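Local coordinates for protein beta-fructofuranosidase (Bifidobacterium adolescentis, PDB 6NOB) that probably hydrolyses sucrose and related beta-fructofuranosides, releasing fructose from their non-reducing ends, at residues 106-109 / 110-114; 280-283 / 284-287; 552-556 / 557-561. All blocks are in the same frame, centred on the assembly; numbering follows the deposited sequence.

In the fold
The three contacts are local turns and caps set well apart along the chain and in space. Interaction 1 caps the short helix 108-112, which touches strand 91-92 and stacks Tyr112 on Trp636, near the C-terminus. Interaction 2 is a surface turn that starts a strand of the beta-propeller expected of family 32, while interaction 3 is the hairpin 547-555/558-564 of the C-terminal beta-sandwich. Interactions 1 and 2 lie on opposite sides of the chain's centre, about 47 Å between centres. Interaction 3 is about 38 Å from interaction 1 and about 44 Å from interaction 2, again between centres. A bound PEG fragment lies about 4 Å from the side chain of Asp282.

Interaction 1 (106-109 / 110-114); sequences PTLE and QIYNR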
ATOM      1  N   PRO A 106      14.559   6.899 -20.226  1.00 51.48           N
ATOM      2  CA  PRO A 106      13.217   7.238 -20.695  1.00 48.04           C
ATOM      3  C   PRO A 106      12.597   8.372 -19.894  1.00 53.66           C
ATOM      4  O   PRO A 106      12.815   8.510 -18.687  1.00 52.53           O
ATOM      5  CB  PRO A 106      12.435   5.935 -20.491  1.00 46.87           C
ATOM      6  CG  PRO A 106      13.108   5.292 -19.324  1.00 43.35           C
ATOM      7  CD  PRO A 106      14.574   5.642 -19.450  1.00 50.01           C
ATOM      8  N   THR A 107      11.809   9.187 -20.590  1.00 54.38           N
ATOM      9  CA  THR A 107      11.075  10.265 -19.948  1.00 52.54           C
ATOM     10  C   THR A 107       9.943   9.701 -19.091  1.00 53.06           C
ATOM     11  O   THR A 107       9.579   8.526 -19.185  1.00 53.18           O
ATOM     12  CB  THR A 107      10.498  11.224 -20.989  1.00 58.49           C
ATOM     13  OG1 THR A 107       9.576  10.515 -21.829  1.00 55.94           O
ATOM     14  CG2 THR A 107      11.605  11.826 -21.846  1.00 43.65           C
ATOM     15  N   LEU A 108       9.378  10.569 -18.247  1.00 52.88           N
ATOM     16  CA  LEU A 108       8.212  10.178 -17.461  1.00 47.89           C
ATOM     17  C   LEU A 108       7.055   9.778 -18.367  1.00 48.71           C
ATOM     18  O   LEU A 108       6.311   8.839 -18.061  1.00 49.80           O
ATOM     19  CB  LEU A 108       7.796  11.318 -16.531  1.00 44.98           C
ATOM     20  CG  LEU A 108       8.632  11.525 -15.265  1.00 47.72           C
ATOM     21  CD1 LEU A 108       8.172  12.768 -14.517  1.00 36.83           C
ATOM     22  CD2 LEU A 108       8.572  10.297 -14.362  1.00 42.03           C
ATOM     23  N   GLU A 109       6.889  10.486 -19.488  1.00 47.12           N
ATOM     24  CA  GLU A 109       5.874  10.104 -20.464  1.00 49.25           C
ATOM     25  C   GLU A 109       6.117   8.690 -20.974  1.00 50.89           C
ATOM     26  O   GLU A 109       5.186   7.880 -21.052  1.00 48.77           O
ATOM     27  CB  GLU A 109       5.863  11.106 -21.621  1.00 54.43           C
ATOM     28  CG  GLU A 109       4.561  11.161 -22.411  1.00 65.49           C
ATOM     29  CD  GLU A 109       4.475  10.079 -23.473  1.00 78.70           C
ATOM     30  OE1 GLU A 109       5.524   9.718 -24.047  1.00 82.22           O
ATOM     31  OE2 GLU A 109       3.356   9.594 -23.740  1.00 82.63           O
ATOM     32  N   GLN A 110       7.371   8.366 -21.301  1.00 50.50           N
ATOM     33  CA  GLN A 110       7.687   7.034 -21.803  1.00 52.12           C
ATOM     34  C   GLN A 110       7.520   5.966 -20.727  1.00 49.46           C
ATOM     35  O   GLN A 110       7.196   4.816 -21.045  1.00 47.67           O
ATOM     36  CB  GLN A 110       9.111   7.012 -22.361  1.00 52.81           C
ATOM     37  CG  GLN A 110       9.276   7.783 -23.661  1.00 60.41           C
ATOM     38  CD  GLN A 110      10.728   7.926 -24.085  1.00 63.48           C
ATOM     39  OE1 GLN A 110      11.585   8.312 -23.288  1.00 68.14           O
ATOM     40  NE2 GLN A 110      11.009   7.620 -25.346  1.00 57.53           N
ATOM     41  N   ILE A 111       7.723   6.320 -19.458  1.00 45.59           N
ATOM     42  CA  ILE A 111       7.658   5.322 -18.396  1.00 46.04           C
ATOM     43  C   ILE A 111       6.213   4.987 -18.042  1.00 49.45           C
ATOM     44  O   ILE A 111       5.868   3.817 -17.847  1.00 52.49           O
ATOM     45  CB  ILE A 111       8.447   5.804 -17.163  1.00 44.65           C
ATOM     46  CG1 ILE A 111       9.943   5.874 -17.477  1.00 41.82           C
ATOM     47  CG2 ILE A 111       8.198   4.888 -15.968  1.00 45.45           C
ATOM     48  CD1 ILE A 111      10.789   6.369 -16.325  1.00 37.53           C
ATOM     49  N   TYR A 112       5.340   5.995 -17.969  1.00 48.76           N
ATOM     50  CA  TYR A 112       4.017   5.810 -17.389  1.00 44.23           C
ATOM     51  C   TYR A 112       2.870   5.813 -18.389  1.00 42.54           C
ATOM     52  O   TYR A 112       1.824   5.228 -18.095  1.00 49.82           O
ATOM     53  CB  TYR A 112       3.748   6.892 -16.333  1.00 36.15           C
ATOM     54  CG  TYR A 112       4.552   6.703 -15.067  1.00 43.22           C
ATOM     55  CD1 TYR A 112       4.120   5.838 -14.071  1.00 41.82           C
ATOM     56  CD2 TYR A 112       5.745   7.387 -14.871  1.00 40.41           C
ATOM     57  CE1 TYR A 112       4.852   5.659 -12.915  1.00 45.84           C
ATOM     58  CE2 TYR A 112       6.484   7.216 -13.716  1.00 42.42           C
ATOM     59  CZ  TYR A 112       6.033   6.351 -12.741  1.00 43.59           C
ATOM     60  OH  TYR A 112       6.764   6.175 -11.588  1.00 39.38           O
ATOM     61  N   ASN A 113       3.023   6.452 -19.548  1.00 45.60           N
ATOM     62  CA  ASN A 113       1.928   6.532 -20.518  1.00 48.58           C
ATOM     63  C   ASN A 113       1.921   5.276 -21.394  1.00 52.95           C
ATOM     64  O   ASN A 113       2.267   5.290 -22.576  1.00 57.63           O
ATOM     65  CB  ASN A 113       2.048   7.803 -21.349  1.00 48.09           C
ATOM     66  CG  ASN A 113       0.876   7.995 -22.288  1.00 57.17           C
ATOM     67  OD1 ASN A 113      -0.260   7.647 -21.962  1.00 62.60           O
ATOM     68  ND2 ASN A 113       1.147   8.546 -23.467  1.00 58.15           N
ATOM     69  N   ARG A 114       1.512   4.168 -20.777  1.00 51.03           N
ATOM     70  CA  ARG A 114       1.465   2.874 -21.444  1.00 51.78           C
ATOM     71  C   ARG A 114       0.227   2.112 -21.000  1.00 49.66           C
ATOM     72  O   ARG A 114      -0.197   2.205 -19.844  1.00 51.22           O
ATOM     73  CB  ARG A 114       2.709   2.021 -21.145  1.00 52.97           C
ATOM     74  CG  ARG A 114       4.035   2.689 -21.452  1.00 57.72           C
ATOM     75  CD  ARG A 114       5.191   1.794 -21.048  1.00 53.56           C
ATOM     76  NE  ARG A 114       5.085   0.472 -21.655  1.00 56.78           N
ATOM     77  CZ  ARG A 114       5.499   0.182 -22.883  1.00 57.90           C
ATOM     78  NH1 ARG A 114       6.052   1.123 -23.637  1.00 54.81           N
ATOM     79  NH2 ARG A 114       5.365  -1.050 -23.358  1.00 59.23           N
TER
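Gln110 folds its side chain back over Thr107, and the two form a capping box at the start of helix 108-112. With CG beside its own backbone N (chi1 -71°) and the chain extended beyond, the amide of Gln110 reaches back to the N-cap residue, where OE1 takes Thr107 N on a lone pair at 2.8 Å. In return Thr107 OG1 accepts Gln110 N at 3.1 Å, the kind of backbone N-H that a first helical turn cannot satisfy by itself; threonine suits the place because its hydroxyl branches straight from CB. An alanine here would probably leave Thr107 N without its acceptor and only half of the capping box, the bond from its own N to Thr107 OG1, in place. Outside the box, Pro106 CG lies 3.7 Å from Ile111 CG1, a hydrophobic staple that Tyr92 also touches. One turn on, Leu108 CD2 rests beside Tyr112 CE2 at 3.8 Å, both side chains pointing the same way, while Tyr112 OH bonds to Glu123 O. Where the helix ends, Asn113 N bonds to Glu109 O, and Asn113 ND2 donates to Glu109 OE2 at a modelled 2.5 Å, a length so short that its exact value is doubtful.

Interaction 2 (280-283 / 284-287); sequences ALDP and DRAY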
ATOM      1  N   ALA A 280      -7.042   5.381  29.426  1.00 51.82           N
ATOM      2  CA  ALA A 280      -6.405   4.080  29.287  1.00 46.12           C
ATOM      3  C   ALA A 280      -4.937   4.158  28.890  1.00 47.28           C
ATOM      4  O   ALA A 280      -4.246   3.135  28.941  1.00 48.97           O
ATOM      5  CB  ALA A 280      -7.161   3.232  28.259  1.00 42.10           C
ATOM      6  N   LEU A 281      -4.438   5.333  28.510  1.00 48.04           N
ATOM      7  CA  LEU A 281      -3.089   5.469  27.984  1.00 44.87           C
ATOM      8  C   LEU A 281      -2.238   6.367  28.872  1.00 46.62           C
ATOM      9  O   LEU A 281      -2.737   7.297  29.515  1.00 47.26           O
ATOM     10  CB  LEU A 281      -3.104   6.034  26.559  1.00 38.77           C
ATOM     11  CG  LEU A 281      -3.829   5.174  25.527  1.00 36.47           C
ATOM     12  CD1 LEU A 281      -3.735   5.807  24.151  1.00 35.11           C
ATOM     13  CD2 LEU A 281      -3.251   3.768  25.515  1.00 34.68           C
ATOM     14  N   ASP A 282      -0.941   6.072  28.898  1.00 40.84           N
ATOM     15  CA  ASP A 282       0.039   6.896  29.590  1.00 43.86           C
ATOM     16  C   ASP A 282       0.480   8.006  28.645  1.00 47.43           C
ATOM     17  O   ASP A 282       1.101   7.726  27.612  1.00 47.70           O
ATOM     18  CB  ASP A 282       1.232   6.049  30.042  1.00 41.31           C
ATOM     19  CG  ASP A 282       2.137   6.778  31.022  1.00 45.35           C
ATOM     20  OD1 ASP A 282       2.099   8.026  31.072  1.00 46.93           O
ATOM     21  OD2 ASP A 282       2.896   6.096  31.746  1.00 46.64           O
ATOM     22  N   PRO A 283       0.182   9.270  28.956  1.00 44.24           N
ATOM     23  CA  PRO A 283       0.550  10.357  28.034  1.00 42.69           C
ATOM     24  C   PRO A 283       2.049  10.523  27.857  1.00 46.41           C
ATOM     25  O   PRO A 283       2.476  11.153  26.880  1.00 45.46           O
ATOM     26  CB  PRO A 283      -0.082  11.597  28.679  1.00 33.72           C
ATOM     27  CG  PRO A 283      -0.179  11.254  30.130  1.00 37.29           C
ATOM     28  CD  PRO A 283      -0.455   9.776  30.186  1.00 40.46           C
ATOM     29  N   ASP A 284       2.860   9.977  28.760  1.00 46.93           N
ATOM     30  CA  ASP A 284       4.310  10.025  28.645  1.00 42.50           C
ATOM     31  C   ASP A 284       4.884   8.835  27.886  1.00 43.30           C
ATOM     32  O   ASP A 284       6.108   8.682  27.836  1.00 44.68           O
ATOM     33  CB  ASP A 284       4.946  10.107  30.036  1.00 49.19           C
ATOM     34  CG  ASP A 284       4.523  11.349  30.798  1.00 56.79           C
ATOM     35  OD1 ASP A 284       4.429  12.427  30.174  1.00 57.33           O
ATOM     36  OD2 ASP A 284       4.281  11.243  32.021  1.00 59.32           O
ATOM     37  N   ARG A 285       4.038   7.995  27.291  1.00 37.81           N
ATOM     38  CA  ARG A 285       4.499   6.833  26.545  1.00 38.28           C
ATOM     39  C   ARG A 285       3.889   6.833  25.151  1.00 39.44           C
ATOM     40  O   ARG A 285       2.737   7.237  24.966  1.00 43.82           O
ATOM     41  CB  ARG A 285       4.144   5.526  27.270  1.00 39.35           C
ATOM     42  CG  ARG A 285       4.712   5.419  28.681  1.00 37.61           C
ATOM     43  CD  ARG A 285       4.367   4.080  29.326  1.00 39.94           C
ATOM     44  NE  ARG A 285       5.193   2.990  28.811  1.00 44.13           N
ATOM     45  CZ  ARG A 285       6.404   2.689  29.268  1.00 38.87           C
ATOM     46  NH1 ARG A 285       6.940   3.397  30.253  1.00 35.18           N
ATOM     47  NH2 ARG A 285       7.085   1.683  28.736  1.00 37.06           N
ATOM     48  N   ALA A 286       4.674   6.392  24.172  1.00 40.11           N
ATOM     49  CA  ALA A 286       4.177   6.134  22.829  1.00 36.78           C
ATOM     50  C   ALA A 286       3.741   4.680  22.723  1.00 41.03           C
ATOM     51  O   ALA A 286       4.274   3.805  23.408  1.00 40.85           O
ATOM     52  CB  ALA A 286       5.246   6.441  21.781  1.00 31.19           C
ATOM     53  N   TYR A 287       2.768   4.423  21.854  1.00 38.32           N
ATOM     54  CA  TYR A 287       2.145   3.112  21.766  1.00 34.03           C
ATOM     55  C   TYR A 287       2.316   2.522  20.373  1.00 38.41           C
ATOM     56  O   TYR A 287       2.203   3.228  19.367  1.00 44.99           O
ATOM     57  CB  TYR A 287       0.665   3.192  22.152  1.00 34.49           C
ATOM     58  CG  TYR A 287       0.490   3.335  23.644  1.00 36.51           C
ATOM     59  CD1 TYR A 287       0.582   4.580  24.256  1.00 35.72           C
ATOM     60  CD2 TYR A 287       0.275   2.220  24.448  1.00 37.12           C
ATOM     61  CE1 TYR A 287       0.441   4.716  25.627  1.00 37.74           C
ATOM     62  CE2 TYR A 287       0.132   2.344  25.819  1.00 34.92           C
ATOM     63  CZ  TYR A 287       0.217   3.594  26.402  1.00 39.48           C
ATOM     64  OH  TYR A 287       0.076   3.725  27.766  1.00 40.08           O
TER
HETATM   65  O   HOH W   1       6.023   5.599  31.940  1.00 51.48           O
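Asp282 meets three residues of 284-287 with successive atoms of its side chain, where a type I beta turn from Asp282 to Arg285 begins. Its CB comes first, 3.5 Å from Tyr287 OH. Because CG stands opposite the backbone N (chi1 -168°), the carboxylate is carried over the turn, and CG itself packs 3.7 Å from Arg285 CG. The two oxygens then part company. OD1 accepts Asp284 N at 3.1 Å, met from above the carboxylate plane; this closes an Asx turn inside the beta turn and explains why an aspartate fits the first position. OD2 lies against the aliphatic part of Arg285, and a water that donates to it accepts in turn from Arg285 NH1, so the opposite charges are joined through solvent. Asp284 OD2 stands 4.0 Å from Asp282 OD1, a likely source of mild repulsion.

The backbone of Asp282 is gripped as well: its O takes Arg285 N across the turn, and its N donates to Tyr287 OH at 2.8 Å, nearly straight at 172°. Proline suits position i+1, since its ring fixes the phi the turn needs. Leu281 completes the contact with a CH-pi interaction, CD2 lying over the centre of the Tyr287 ring, 3.6 Å from the centroid.

The turn leads from the loop after strand 268-273 into strand 285-295, part of a sheet consistent with a blade of the five-bladed propeller. Arg285 NE bonds to Ser345 OG and the Ala286 backbone pairs with Ala346, tying the new strand to strand 337-347; just past that strand's end, Lys348 NZ donates to Pro283 O. The Tyr287 side chain touches Leu343 and Ser345, while its backbone pairs with Glu273 on the other flank.

Interaction 3 (552-556 / 557-561); sequences LQRTD and GVTRL
Leu552, Arg554, Thr559 and Leu561 lie side by side on the tightly packed face of a beta hairpin closed by a type I' turn at Asp556-Gly557. Leu552 CD1 sits 3.8 Å from Leu561 CD2 and 4.0 Å from the methyl CG2 of Thr559. The same threonine turns OG1 to the aliphatic stem of Arg554, 3.3 Å from CD; the long, flexible arginine carries its charged end past this packing to Ala530 O and Val580 O.

The other face, bearing Gln553, Thr555, Val558 and Arg560, is looser and wetter. There a water donates to Gln553 O and accepts from Arg560 NH1 at 2.8 Å, with a weak link to Thr555 OG1. The guanidinium of Arg560, bent over toward the turn at chi3, rests one face on Val558 CG1, and its NE forms a salt bridge with Asp572.

Backbone bonds join Gln553 with Arg560 and Thr555 with Val558, Gln553 N meeting Arg560 O at 174°. Both turn residues have positive phi, and a CB at Gly557 would clash with Asp556 O, so glycine suits this position. In the seven-stranded sheet of the C-terminal sandwich, 547-555 pairs with 532-540 toward the middle and 558-564 with 573-574 at the edge.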
ATOM      1  N   LEU A 552     -21.611  -0.429 -11.417  1.00 52.38           N
ATOM      2  CA  LEU A 552     -22.266  -0.238 -10.131  1.00 49.82           C
ATOM      3  C   LEU A 552     -23.757  -0.435 -10.357  1.00 51.16           C
ATOM      4  O   LEU A 552     -24.357   0.252 -11.189  1.00 55.32           O
ATOM      5  CB  LEU A 552     -21.990   1.144  -9.543  1.00 46.15           C
ATOM      6  CG  LEU A 552     -22.481   1.279  -8.099  1.00 46.77           C
ATOM      7  CD1 LEU A 552     -21.551   0.551  -7.131  1.00 45.33           C
ATOM      8  CD2 LEU A 552     -22.656   2.734  -7.701  1.00 43.75           C
ATOM      9  N   GLN A 553     -24.350  -1.381  -9.637  1.00 50.11           N
ATOM     10  CA  GLN A 553     -25.731  -1.764  -9.887  1.00 50.83           C
ATOM     11  C   GLN A 553     -26.473  -1.899  -8.569  1.00 50.75           C
ATOM     12  O   GLN A 553     -25.959  -2.500  -7.622  1.00 47.62           O
ATOM     13  CB  GLN A 553     -25.798  -3.079 -10.671  1.00 49.94           C
ATOM     14  CG  GLN A 553     -27.199  -3.599 -10.894  1.00 47.95           C
ATOM     15  CD  GLN A 553     -27.242  -4.691 -11.942  1.00 55.17           C
ATOM     16  OE1 GLN A 553     -28.180  -4.768 -12.734  1.00 59.67           O
ATOM     17  NE2 GLN A 553     -26.221  -5.542 -11.953  1.00 54.53           N
ATOM     18  N   ARG A 554     -27.674  -1.334  -8.512  1.00 54.29           N
ATOM     19  CA  ARG A 554     -28.548  -1.465  -7.356  1.00 55.39           C
ATOM     20  C   ARG A 554     -29.769  -2.282  -7.747  1.00 59.49           C
ATOM     21  O   ARG A 554     -30.397  -2.015  -8.776  1.00 64.17           O
ATOM     22  CB  ARG A 554     -28.980  -0.100  -6.817  1.00 53.22           C
ATOM     23  CG  ARG A 554     -29.877  -0.201  -5.593  1.00 56.24           C
ATOM     24  CD  ARG A 554     -30.026   1.137  -4.896  1.00 55.00           C
ATOM     25  NE  ARG A 554     -30.669   2.125  -5.754  1.00 53.75           N
ATOM     26  CZ  ARG A 554     -30.748   3.419  -5.470  1.00 55.69           C
ATOM     27  NH1 ARG A 554     -30.221   3.886  -4.345  1.00 52.52           N
ATOM     28  NH2 ARG A 554     -31.350   4.247  -6.312  1.00 57.10           N
ATOM     29  N   THR A 555     -30.097  -3.275  -6.924  1.00 60.84           N
ATOM     30  CA  THR A 555     -31.226  -4.158  -7.186  1.00 56.76           C
ATOM     31  C   THR A 555     -31.901  -4.478  -5.863  1.00 58.67           C
ATOM     32  O   THR A 555     -31.273  -5.064  -4.975  1.00 57.46           O
ATOM     33  CB  THR A 555     -30.772  -5.441  -7.887  1.00 56.37           C
ATOM     34  OG1 THR A 555     -30.119  -5.104  -9.117  1.00 60.13           O
ATOM     35  CG2 THR A 555     -31.966  -6.332  -8.182  1.00 52.34           C
ATOM     36  N   ASP A 556     -33.169  -4.089  -5.738  1.00 59.91           N
ATOM     37  CA  ASP A 556     -33.959  -4.323  -4.530  1.00 61.75           C
ATOM     38  C   ASP A 556     -33.240  -3.795  -3.289  1.00 59.84           C
ATOM     39  O   ASP A 556     -33.109  -4.478  -2.272  1.00 61.18           O
ATOM     40  CB  ASP A 556     -34.306  -5.806  -4.380  1.00 63.12           C
ATOM     41  CG  ASP A 556     -34.971  -6.378  -5.618  1.00 75.27           C
ATOM     42  OD1 ASP A 556     -35.689  -5.624  -6.311  1.00 78.17           O
ATOM     43  OD2 ASP A 556     -34.778  -7.580  -5.898  1.00 81.36           O
ATOM     44  N   GLY A 557     -32.757  -2.557  -3.391  1.00 53.68           N
ATOM     45  CA  GLY A 557     -32.146  -1.876  -2.270  1.00 50.70           C
ATOM     46  C   GLY A 557     -30.693  -2.204  -2.010  1.00 53.48           C
ATOM     47  O   GLY A 557     -30.068  -1.538  -1.175  1.00 53.86           O
ATOM     48  N   VAL A 558     -30.129  -3.199  -2.686  1.00 54.13           N
ATOM     49  CA  VAL A 558     -28.746  -3.607  -2.473  1.00 51.69           C
ATOM     50  C   VAL A 558     -27.898  -3.022  -3.592  1.00 54.12           C
ATOM     51  O   VAL A 558     -28.157  -3.274  -4.775  1.00 56.75           O
ATOM     52  CB  VAL A 558     -28.611  -5.137  -2.422  1.00 53.35           C
ATOM     53  CG1 VAL A 558     -27.156  -5.532  -2.206  1.00 53.74           C
ATOM     54  CG2 VAL A 558     -29.497  -5.708  -1.326  1.00 47.18           C
ATOM     55  N   THR A 559     -26.890  -2.239  -3.221  1.00 48.80           N
ATOM     56  CA  THR A 559     -25.965  -1.632  -4.168  1.00 48.75           C
ATOM     57  C   THR A 559     -24.645  -2.386  -4.127  1.00 48.37           C
ATOM     58  O   THR A 559     -24.105  -2.641  -3.045  1.00 48.30           O
ATOM     59  CB  THR A 559     -25.732  -0.153  -3.847  1.00 47.39           C
ATOM     60  OG1 THR A 559     -26.991   0.523  -3.725  1.00 44.22           O
ATOM     61  CG2 THR A 559     -24.909   0.510  -4.940  1.00 39.07           C
ATOM     62  N   ARG A 560     -24.122  -2.736  -5.301  1.00 48.98           N
ATOM     63  CA  ARG A 560     -22.887  -3.499  -5.358  1.00 48.00           C
ATOM     64  C   ARG A 560     -22.128  -3.166  -6.632  1.00 46.55           C
ATOM     65  O   ARG A 560     -22.715  -2.765  -7.640  1.00 45.75           O
ATOM     66  CB  ARG A 560     -23.152  -5.010  -5.289  1.00 46.89           C
ATOM     67  CG  ARG A 560     -24.288  -5.482  -6.173  1.00 50.27           C
ATOM     68  CD  ARG A 560     -24.309  -6.997  -6.301  1.00 49.52           C
ATOM     69  NE  ARG A 560     -24.811  -7.661  -5.101  1.00 53.23           N
ATOM     70  CZ  ARG A 560     -26.099  -7.794  -4.799  1.00 57.72           C
ATOM     71  NH1 ARG A 560     -27.028  -7.302  -5.608  1.00 56.98           N
ATOM     72  NH2 ARG A 560     -26.460  -8.420  -3.687  1.00 59.38           N
ATOM     73  N   LEU A 561     -20.809  -3.323  -6.565  1.00 47.51           N
ATOM     74  CA  LEU A 561     -19.984  -3.331  -7.761  1.00 46.92           C
ATOM     75  C   LEU A 561     -20.067  -4.698  -8.425  1.00 50.99           C
ATOM     76  O   LEU A 561     -20.199  -5.727  -7.755  1.00 53.70           O
ATOM     77  CB  LEU A 561     -18.528  -3.005  -7.421  1.00 39.69           C
ATOM     78  CG  LEU A 561     -18.153  -1.533  -7.230  1.00 44.74           C
ATOM     79  CD1 LEU A 561     -16.755  -1.418  -6.635  1.00 33.61           C
ATOM     80  CD2 LEU A 561     -18.247  -0.769  -8.543  1.00 36.83           C
TER
HETATM   81  O   HOH W   2     -27.275  -5.236  -7.430  1.00 54.29           O